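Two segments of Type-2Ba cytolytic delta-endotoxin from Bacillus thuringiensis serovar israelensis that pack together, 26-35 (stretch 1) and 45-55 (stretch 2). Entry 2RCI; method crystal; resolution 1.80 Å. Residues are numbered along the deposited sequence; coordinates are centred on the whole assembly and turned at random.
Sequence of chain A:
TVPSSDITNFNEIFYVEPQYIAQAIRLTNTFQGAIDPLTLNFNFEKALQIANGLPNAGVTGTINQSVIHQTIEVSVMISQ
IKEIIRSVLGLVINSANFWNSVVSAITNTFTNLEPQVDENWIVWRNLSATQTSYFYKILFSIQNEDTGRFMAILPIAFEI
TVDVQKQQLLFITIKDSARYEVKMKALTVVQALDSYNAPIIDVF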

ATOM      1  N   ARG A  26      -4.184  -6.360 -15.742  1.00 19.83           N
ATOM      2  CA  ARG A  26      -3.677  -7.735 -15.744  1.00 20.20           C
ATOM      3  C   ARG A  26      -2.822  -7.968 -14.484  1.00 20.28           C
ATOM      4  O   ARG A  26      -3.040  -8.936 -13.726  1.00 19.86           O
ATOM      5  N   LEU A  27      -1.875  -7.047 -14.265  1.00 19.96           N
ATOM      6  CA  LEU A  27      -0.907  -7.170 -13.160  1.00 20.73           C
ATOM      7  C   LEU A  27      -1.557  -7.017 -11.783  1.00 20.87           C
ATOM      8  O   LEU A  27      -1.220  -7.729 -10.860  1.00 21.42           O
ATOM      9  N   THR A  28      -2.506  -6.095 -11.666  1.00 21.32           N
ATOM     10  CA  THR A  28      -3.306  -5.944 -10.451  1.00 22.06           C
ATOM     11  C   THR A  28      -4.083  -7.242 -10.178  1.00 22.54           C
ATOM     12  O   THR A  28      -4.067  -7.757  -9.061  1.00 22.80           O
ATOM     13  N   ASN A  29      -4.736  -7.793 -11.211  1.00 23.04           N
ATOM     14  CA  ASN A  29      -5.420  -9.090 -11.076  1.00 23.58           C
ATOM     15  C   ASN A  29      -4.496 -10.202 -10.577  1.00 23.41           C
ATOM     16  O   ASN A  29      -4.885 -11.013  -9.738  1.00 23.82           O
ATOM     17  N   THR A  30      -3.273 -10.216 -11.096  1.00 23.45           N
ATOM     18  CA  THR A  30      -2.293 -11.264 -10.794  1.00 23.70           C
ATOM     19  C   THR A  30      -1.926 -11.250  -9.303  1.00 22.65           C
ATOM     20  O   THR A  30      -1.826 -12.301  -8.670  1.00 22.16           O
ATOM     21  N   PHE A  31      -1.769 -10.050  -8.747  1.00 22.10           N
ATOM     22  CA  PHE A  31      -1.463  -9.911  -7.323  1.00 22.82           C
ATOM     23  C   PHE A  31      -2.578 -10.179  -6.324  1.00 23.00           C
ATOM     24  O   PHE A  31      -2.301 -10.316  -5.134  1.00 23.11           O
ATOM     25  N   GLN A  32      -3.823 -10.282  -6.787  1.00 23.78           N
ATOM     26  CA  GLN A  32      -4.906 -10.817  -5.937  1.00 24.35           C
ATOM     27  C   GLN A  32      -4.518 -12.174  -5.328  1.00 24.63           C
ATOM     28  O   GLN A  32      -4.912 -12.496  -4.197  1.00 24.42           O
ATOM     29  N   GLY A  33      -3.716 -12.935  -6.072  1.00 23.77           N
ATOM     30  CA  GLY A  33      -3.221 -14.249  -5.638  1.00 24.31           C
ATOM     31  C   GLY A  33      -2.370 -14.242  -4.372  1.00 24.45           C
ATOM     32  O   GLY A  33      -2.175 -15.294  -3.744  1.00 24.40           O
ATOM     33  N   ALA A  34      -1.857 -13.073  -3.981  1.00 23.79           N
ATOM     34  CA  ALA A  34      -1.083 -12.967  -2.725  1.00 23.79           C
ATOM     35  C   ALA A  34      -1.927 -12.730  -1.454  1.00 24.58           C
ATOM     36  O   ALA A  34      -1.381 -12.634  -0.344  1.00 25.73           O
ATOM     37  N   ILE A  35      -3.240 -12.618  -1.611  1.00 24.73           N
ATOM     38  CA  ILE A  35      -4.160 -12.398  -0.473  1.00 25.77           C
ATOM     39  C   ILE A  35      -4.564 -13.739   0.167  1.00 26.56           C
ATOM     40  O   ILE A  35      -5.052 -14.633  -0.532  1.00 25.89           O
ATOM     41  N   GLU A  45       5.586 -13.826   0.865  1.00 20.08           N
ATOM     42  CA  GLU A  45       6.235 -14.949   0.210  1.00 20.97           C
ATOM     43  C   GLU A  45       5.505 -15.244  -1.097  1.00 19.99           C
ATOM     44  O   GLU A  45       6.129 -15.435  -2.127  1.00 20.34           O
ATOM     45  N   LYS A  46       4.176 -15.290  -1.030  1.00 20.68           N
ATOM     46  CA  LYS A  46       3.376 -15.538  -2.241  1.00 21.45           C
ATOM     47  C   LYS A  46       3.512 -14.413  -3.273  1.00 20.49           C
ATOM     48  O   LYS A  46       3.585 -14.673  -4.489  1.00 21.12           O
ATOM     49  N   ALA A  47       3.518 -13.165  -2.804  1.00 19.57           N
ATOM     50  CA  ALA A  47       3.713 -12.031  -3.711  1.00 18.77           C
ATOM     51  C   ALA A  47       5.057 -12.133  -4.434  1.00 18.90           C
ATOM     52  O   ALA A  47       5.146 -11.889  -5.627  1.00 18.15           O
ATOM     53  N   LEU A  48       6.105 -12.534  -3.716  1.00 19.74           N
ATOM     54  CA  LEU A  48       7.391 -12.776  -4.358  1.00 19.91           C
ATOM     55  C   LEU A  48       7.376 -13.956  -5.341  1.00 20.51           C
ATOM     56  O   LEU A  48       8.008 -13.897  -6.386  1.00 20.67           O
ATOM     57  N   GLN A  49       6.655 -15.019  -5.015  1.00 21.97           N
ATOM     58  CA  GLN A  49       6.496 -16.131  -5.973  1.00 23.67           C
ATOM     59  C   GLN A  49       5.825 -15.614  -7.254  1.00 22.79           C
ATOM     60  O   GLN A  49       6.262 -15.909  -8.362  1.00 23.04           O
ATOM     61  N   ILE A  50       4.775 -14.823  -7.089  1.00 22.06           N
ATOM     62  CA  ILE A  50       4.042 -14.262  -8.228  1.00 22.25           C
ATOM     63  C   ILE A  50       4.958 -13.371  -9.090  1.00 22.74           C
ATOM     64  O   ILE A  50       5.024 -13.537 -10.312  1.00 23.20           O
ATOM     65  N   ALA A  51       5.681 -12.461  -8.441  1.00 22.53           N
ATOM     66  CA  ALA A  51       6.666 -11.619  -9.115  1.00 23.70           C
ATOM     67  C   ALA A  51       7.683 -12.460  -9.915  1.00 23.97           C
ATOM     68  O   ALA A  51       7.973 -12.148 -11.073  1.00 24.05           O
ATOM     69  N   ASN A  52       8.172 -13.543  -9.305  1.00 23.93           N
ATOM     70  CA  ASN A  52       9.100 -14.477  -9.947  1.00 23.67           C
ATOM     71  C   ASN A  52       8.547 -15.114 -11.211  1.00 24.53           C
ATOM     72  O   ASN A  52       9.316 -15.469 -12.127  1.00 25.49           O
ATOM     73  N   GLY A  53       7.232 -15.304 -11.259  1.00 23.36           N
ATOM     74  CA  GLY A  53       6.621 -15.959 -12.419  1.00 23.08           C
ATOM     75  C   GLY A  53       6.332 -15.023 -13.575  1.00 22.97           C
ATOM     76  O   GLY A  53       5.949 -15.482 -14.670  1.00 22.84           O
ATOM     77  N   LEU A  54       6.493 -13.718 -13.365  1.00 22.09           N
ATOM     78  CA  LEU A  54       6.094 -12.768 -14.405  1.00 22.51           C
ATOM     79  C   LEU A  54       7.124 -12.676 -15.522  1.00 22.26           C
ATOM     80  O   LEU A  54       8.321 -12.598 -15.237  1.00 20.99           O
ATOM     81  N   PRO A  55       6.663 -12.667 -16.796  1.00 22.14           N
ATOM     82  CA  PRO A  55       7.613 -12.522 -17.900  1.00 22.09           C
ATOM     83  C   PRO A  55       8.195 -11.114 -17.997  1.00 22.13           C
ATOM     84  O   PRO A  55       7.520 -10.133 -17.621  1.00 21.70           O
TER

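Packing of 26-35 against 45-55 in the cytolytic delta-endotoxin: the helices run at 140° to one another, and the two stretches close from 9.0 Å between the CA atoms of Leu27 and Leu54 to 5.0 Å between those of Ala34 and Ala47; leucines meet at the wide end, and Ala34 meets Ala47 at the narrow one, with Ile50 and Lys46 beside them. No hydrogen bond crosses the contact, which is almost wholly apolar. Arg26 (chi1 t) starts toward stretch 2 but touches nothing there; its guanidinium is bonded elsewhere in the structure. Leu27 (m, t) leaves its helix sideways, yet its end reaches across, CD2 lying 3.8 Å from CD2 of Leu54, itself m, t and directed toward stretch 1. Thr28 and Asn29 lie out of reach. Thr30 (m) points in and divides its two branches: OG1 turns back to its own helix, donating to Arg26 O at 2.9 Å, while the methyl CG2 packs 3.4 Å from Ile50 CG2. Phe31 (chi1 m, chi2 97°) also starts sideways, but its ring swings into the gap. Ile50 (m, t) sets CG2 over one face, 4.0 Å from the Phe31 ring centroid and 21° off the normal, a CH-pi contact. At the ring edge, Phe31 CE2 comes 3.6 Å from Ala47 O, a carbonyl already accepting the helical bond from Ala51 N. Leu54 CD1, 4.3 Å from Phe31 CE1, and the CB of Ala51, 4.4 Å from Phe31 CZ, add looser contacts. Gln32 points away. Gly33 brings bare backbone against stretch 2: its C lies 3.6 Å from Ile50 CD1 and its O 3.3 Å from CG of Lys46 (t, p, t, t), and an ideal CB here would sit a tight 3.2 Å from Ile50 CD1. Ala34 closes the narrow end, its CB 3.8 Å from Ala47 CB and 4.2 Å from Ile50 CD1. Ile35 (m, m) turns away.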

ATOM      1  CB  ARG A  26      -2.835  -8.015 -17.004  1.00 20.02           C
ATOM      2  CG  ARG A  26      -2.317  -9.472 -17.030  1.00 19.85           C
ATOM      3  CD  ARG A  26      -1.533  -9.809 -18.254  1.00 23.95           C
ATOM      4  NE  ARG A  26      -0.223  -9.165 -18.313  1.00 24.71           N
ATOM      5  CZ  ARG A  26       0.068  -8.148 -19.113  1.00 24.72           C
ATOM      6  NH1 ARG A  26      -0.861  -7.630 -19.925  1.00 25.59           N
ATOM      7  NH2 ARG A  26       1.290  -7.649 -19.111  1.00 25.52           N
ATOM      8  CB  LEU A  27       0.281  -6.231 -13.356  1.00 20.39           C
ATOM      9  CG  LEU A  27       1.141  -6.461 -14.623  1.00 21.03           C
ATOM     10  CD1 LEU A  27       2.169  -5.340 -14.845  1.00 23.15           C
ATOM     11  CD2 LEU A  27       1.847  -7.844 -14.631  1.00 23.64           C
ATOM     12  CB  THR A  28      -4.228  -4.713 -10.592  1.00 21.43           C
ATOM     13  OG1 THR A  28      -3.405  -3.543 -10.717  1.00 22.32           O
ATOM     14  CG2 THR A  28      -5.178  -4.563  -9.381  1.00 24.90           C
ATOM     15  CB  ASN A  29      -6.060  -9.530 -12.407  1.00 24.02           C
ATOM     16  CG  ASN A  29      -7.367  -8.821 -12.700  1.00 23.84           C
ATOM     17  OD1 ASN A  29      -7.913  -8.114 -11.851  1.00 27.94           O
ATOM     18  ND2 ASN A  29      -7.893  -9.024 -13.910  1.00 23.14           N
ATOM     19  CB  THR A  30      -1.049 -11.126 -11.691  1.00 23.41           C
ATOM     20  OG1 THR A  30      -1.446 -11.280 -13.057  1.00 26.32           O
ATOM     21  CG2 THR A  30      -0.016 -12.200 -11.378  1.00 27.12           C
ATOM     22  CB  PHE A  31      -0.726  -8.605  -7.031  1.00 22.08           C
ATOM     23  CG  PHE A  31       0.681  -8.642  -7.476  1.00 21.33           C
ATOM     24  CD1 PHE A  31       1.046  -8.108  -8.707  1.00 20.37           C
ATOM     25  CD2 PHE A  31       1.644  -9.298  -6.698  1.00 20.51           C
ATOM     26  CE1 PHE A  31       2.370  -8.205  -9.144  1.00 23.82           C
ATOM     27  CE2 PHE A  31       2.944  -9.396  -7.116  1.00 22.18           C
ATOM     28  CZ  PHE A  31       3.324  -8.842  -8.335  1.00 23.23           C
ATOM     29  CB  GLN A  32      -6.222 -10.940  -6.710  1.00 25.41           C
ATOM     30  CG  GLN A  32      -6.735  -9.628  -7.331  1.00 27.59           C
ATOM     31  CD  GLN A  32      -7.036  -8.531  -6.310  1.00 31.82           C
ATOM     32  OE1 GLN A  32      -7.264  -8.803  -5.116  1.00 33.34           O
ATOM     33  NE2 GLN A  32      -7.050  -7.277  -6.782  1.00 31.49           N
ATOM     34  CB  ALA A  34      -0.024 -11.897  -2.851  1.00 23.82           C
ATOM     35  CB  ILE A  35      -5.414 -11.600  -0.920  1.00 25.96           C
ATOM     36  CG1 ILE A  35      -5.035 -10.188  -1.422  1.00 25.20           C
ATOM     37  CG2 ILE A  35      -6.483 -11.523   0.190  1.00 25.04           C
ATOM     38  CD1 ILE A  35      -4.147  -9.425  -0.470  1.00 25.66           C
ATOM     39  CB  GLU A  45       6.207 -16.176   1.119  1.00 20.35           C
ATOM     40  CG  GLU A  45       6.704 -17.453   0.439  1.00 21.67           C
ATOM     41  CD  GLU A  45       6.423 -18.732   1.244  1.00 22.73           C
ATOM     42  OE1 GLU A  45       5.830 -18.661   2.334  1.00 25.26           O
ATOM     43  OE2 GLU A  45       6.791 -19.830   0.759  1.00 26.89           O
ATOM     44  CB  LYS A  46       1.896 -15.760  -1.866  1.00 21.79           C
ATOM     45  CG  LYS A  46       0.960 -15.993  -3.068  1.00 24.83           C
ATOM     46  CD  LYS A  46       1.096 -17.398  -3.641  1.00 29.36           C
ATOM     47  CE  LYS A  46       0.125 -17.608  -4.811  1.00 27.75           C
ATOM     48  NZ  LYS A  46       0.416 -18.894  -5.501  1.00 32.19           N
ATOM     49  CB  ALA A  47       3.582 -10.694  -2.969  1.00 18.17           C
ATOM     50  CB  LEU A  48       8.501 -12.935  -3.322  1.00 20.95           C
ATOM     51  CG  LEU A  48       8.943 -11.609  -2.687  1.00 20.73           C
ATOM     52  CD1 LEU A  48       9.894 -11.874  -1.561  1.00 22.89           C
ATOM     53  CD2 LEU A  48       9.637 -10.730  -3.747  1.00 23.55           C
ATOM     54  CB  GLN A  49       5.665 -17.259  -5.369  1.00 24.18           C
ATOM     55  CG  GLN A  49       6.314 -17.973  -4.179  1.00 31.14           C
ATOM     56  CD  GLN A  49       7.571 -18.760  -4.564  1.00 36.26           C
ATOM     57  OE1 GLN A  49       7.568 -19.562  -5.508  1.00 42.11           O
ATOM     58  NE2 GLN A  49       8.645 -18.526  -3.839  1.00 39.30           N
ATOM     59  CB  ILE A  50       2.791 -13.496  -7.762  1.00 21.63           C
ATOM     60  CG1 ILE A  50       1.719 -14.479  -7.263  1.00 22.72           C
ATOM     61  CG2 ILE A  50       2.245 -12.604  -8.878  1.00 21.10           C
ATOM     62  CD1 ILE A  50       0.562 -13.823  -6.489  1.00 22.63           C
ATOM     63  CB  ALA A  51       7.349 -10.685  -8.131  1.00 23.56           C
ATOM     64  CB  ASN A  52       9.490 -15.625  -8.981  1.00 23.36           C
ATOM     65  CG  ASN A  52      10.733 -16.392  -9.456  1.00 22.35           C
ATOM     66  OD1 ASN A  52      11.740 -15.781  -9.796  1.00 25.39           O
ATOM     67  ND2 ASN A  52      10.660 -17.736  -9.456  1.00 21.87           N
ATOM     68  CB  LEU A  54       5.846 -11.380 -13.819  1.00 22.06           C
ATOM     69  CG  LEU A  54       4.626 -11.183 -12.917  1.00 22.32           C
ATOM     70  CD1 LEU A  54       4.794  -9.805 -12.262  1.00 23.44           C
ATOM     71  CD2 LEU A  54       3.293 -11.251 -13.697  1.00 23.50           C
ATOM     72  CB  PRO A  55       6.756 -12.815 -19.143  1.00 22.76           C
ATOM     73  CG  PRO A  55       5.374 -12.464 -18.753  1.00 23.54           C
ATOM     74  CD  PRO A  55       5.270 -12.798 -17.274  1.00 22.08           C
TER